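Side-chain contact in terminal uridylyltransferase 1 (Trypanosoma brucei, PDB 5HZD), which adds uridines to the 3' ends of guide RNAs, ribosomal RNAs and some messenger RNAs in the mitochondrion, using UTP: residues 95-100 and 104-109. Residues are numbered along the deposited sequence; the frame is centred on the assembly and turned at random. Where two conformers were deposited one is given.
Sequences CVVRRW and ARVFIF
The carbonyl oxygen of Ala104 meets two arginines: Arg105 NH1 gives it a hydrogen bond of 2.8 Å, while Arg98 CG, from helix 80-100, packs against the same oxygen at 3.5 Å. The bond is fairly straight at the hydrogen (160°), and the oxygen sits almost exactly in the plane of the Arg105 guanidinium, but the donor comes from above the carbonyl plane. Arg105 leaves strand 105-109 pointing away from the helix; a bend at chi2 (-64°) turns it back until its flat head rests on that of Arg98. The two guanidinium planes are 26° apart, with centres separated by 3.8 Å, and Arg105 NH2 stands over the middle of the Arg98 group. Arg98 NE and Arg105 NH1, two donors, approach to 3.3 Å without bonding. Asp102, in the turn between helix and strand, probably eases this pairing of like charges, its carboxylate forming a salt bridge with Arg98 NH1 and its backbone carbonyl accepting from Arg105 NH1.

Beneath the arginines the contact is apolar. Val97 CG2 touches Val106 CG2 at 3.8 Å and lies 4.4 Å from Ala104 CB; two branched valines and a lone methyl suit a buried seam where the chain turns back tightly. The helix packs against the palm-domain edge strand, Glu94 and Arg90 taking the backbone N-H and C=O of Val106. This strand pairs antiparallel with strand 124-129, which carries Asp125, a probable ligand of the catalytic magnesium. Flat stacking probably leaves both guanidinium edges available to Asp102 and Ala104 oxygens, which compensate the like charges.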
# COMPACT_ATOMS: atom_id res chain seq x y z
N CYS A 95 9.91 18.94 4.93
CA CYS A 95 10.99 19.93 5.11
C CYS A 95 12.06 19.77 4.06
O CYS A 95 12.62 20.75 3.55
CB CYS A 95 11.65 19.73 6.46
SG CYS A 95 10.64 20.11 7.87
N VAL A 96 12.37 18.52 3.75
CA VAL A 96 13.42 18.26 2.78
C VAL A 96 12.94 18.64 1.38
O VAL A 96 13.62 19.39 0.65
CB VAL A 96 13.83 16.77 2.78
CG1 VAL A 96 14.88 16.52 1.68
CG2 VAL A 96 14.35 16.36 4.14
N VAL A 97 11.75 18.15 0.99
CA VAL A 97 11.35 18.37 -0.40
C VAL A 97 11.01 19.82 -0.70
O VAL A 97 11.14 20.24 -1.85
CB VAL A 97 10.23 17.43 -0.87
CG1 VAL A 97 10.63 15.97 -0.59
CG2 VAL A 97 8.97 17.76 -0.18
N ARG A 98 10.62 20.60 0.31
CA ARG A 98 10.38 22.03 0.04
C ARG A 98 11.63 22.80 -0.32
O ARG A 98 11.54 23.87 -0.89
CB ARG A 98 9.66 22.71 1.22
CG ARG A 98 8.21 22.26 1.28
CD ARG A 98 7.43 22.95 2.39
NE ARG A 98 7.37 24.38 2.08
CZ ARG A 98 6.85 25.32 2.86
NH1 ARG A 98 6.84 26.58 2.45
NH2 ARG A 98 6.37 25.00 4.05
N ARG A 99 12.81 22.27 -0.02
CA ARG A 99 14.04 22.93 -0.48
C ARG A 99 14.20 22.77 -1.99
O ARG A 99 14.78 23.63 -2.65
CB ARG A 99 15.27 22.40 0.27
CG ARG A 99 16.64 22.74 -0.34
CD ARG A 99 17.08 24.20 -0.15
NE ARG A 99 16.70 24.79 1.13
CZ ARG A 99 17.36 24.63 2.27
NH1 ARG A 99 18.46 23.89 2.30
NH2 ARG A 99 16.93 25.22 3.37
N TRP A 100 13.66 21.68 -2.54
CA TRP A 100 13.65 21.45 -3.98
C TRP A 100 12.52 22.24 -4.66
O TRP A 100 12.72 22.91 -5.68
CB TRP A 100 13.51 19.95 -4.23
CG TRP A 100 13.15 19.57 -5.61
CD1 TRP A 100 13.92 19.69 -6.72
CD2 TRP A 100 11.91 19.01 -6.02
NE1 TRP A 100 13.23 19.22 -7.82
CE2 TRP A 100 11.99 18.80 -7.42
CE3 TRP A 100 10.74 18.66 -5.34
CZ2 TRP A 100 10.92 18.27 -8.16
CZ3 TRP A 100 9.67 18.14 -6.07
CH2 TRP A 100 9.79 17.93 -7.47
N ALA A 104 5.69 22.19 -3.03
CA ALA A 104 5.40 20.77 -2.86
C ALA A 104 4.97 20.43 -1.43
O ALA A 104 5.51 20.97 -0.45
CB ALA A 104 6.61 19.96 -3.23
N ARG A 105 4.02 19.50 -1.32
CA ARG A 105 3.59 18.98 -0.03
C ARG A 105 3.61 17.47 -0.11
O ARG A 105 3.58 16.89 -1.20
CB ARG A 105 2.20 19.50 0.35
CG ARG A 105 2.16 21.04 0.54
CD ARG A 105 3.04 21.47 1.70
NE ARG A 105 2.94 22.93 1.91
CZ ARG A 105 3.70 23.83 1.29
NH1 ARG A 105 4.62 23.46 0.43
NH2 ARG A 105 3.51 25.13 1.53
N VAL A 106 3.71 16.83 1.05
CA VAL A 106 3.87 15.38 1.11
C VAL A 106 2.58 14.75 1.62
O VAL A 106 2.04 15.16 2.64
CB VAL A 106 5.06 14.99 2.04
CG1 VAL A 106 5.21 13.44 2.14
CG2 VAL A 106 6.38 15.57 1.49
N PHE A 107 2.09 13.74 0.89
CA PHE A 107 0.85 13.04 1.25
C PHE A 107 1.20 11.59 1.51
O PHE A 107 1.86 10.97 0.67
CB PHE A 107 -0.09 13.03 0.03
CG PHE A 107 -0.55 14.41 -0.42
CD1 PHE A 107 0.34 15.26 -1.09
CD2 PHE A 107 -1.87 14.82 -0.26
CE1 PHE A 107 -0.05 16.51 -1.52
CE2 PHE A 107 -2.27 16.07 -0.72
CZ PHE A 107 -1.37 16.93 -1.32
N ILE A 108 0.79 11.01 2.64
CA ILE A 108 0.95 9.56 2.82
C ILE A 108 -0.16 8.82 2.07
O ILE A 108 -1.33 9.24 2.10
CB ILE A 108 0.91 9.17 4.29
CG1 ILE A 108 2.17 9.70 4.98
CG2 ILE A 108 0.78 7.62 4.44
CD1 ILE A 108 2.18 9.50 6.51
N PHE A 109 0.19 7.72 1.40
CA PHE A 109 -0.87 6.83 0.89
C PHE A 109 -0.49 5.39 1.14
O PHE A 109 0.50 5.13 1.81
CB PHE A 109 -1.25 7.13 -0.57
CG PHE A 109 -0.17 6.84 -1.59
CD1 PHE A 109 0.85 7.75 -1.83
CD2 PHE A 109 -0.19 5.67 -2.32
CE1 PHE A 109 1.83 7.49 -2.82
CE2 PHE A 109 0.78 5.38 -3.27
CZ PHE A 109 1.81 6.30 -3.52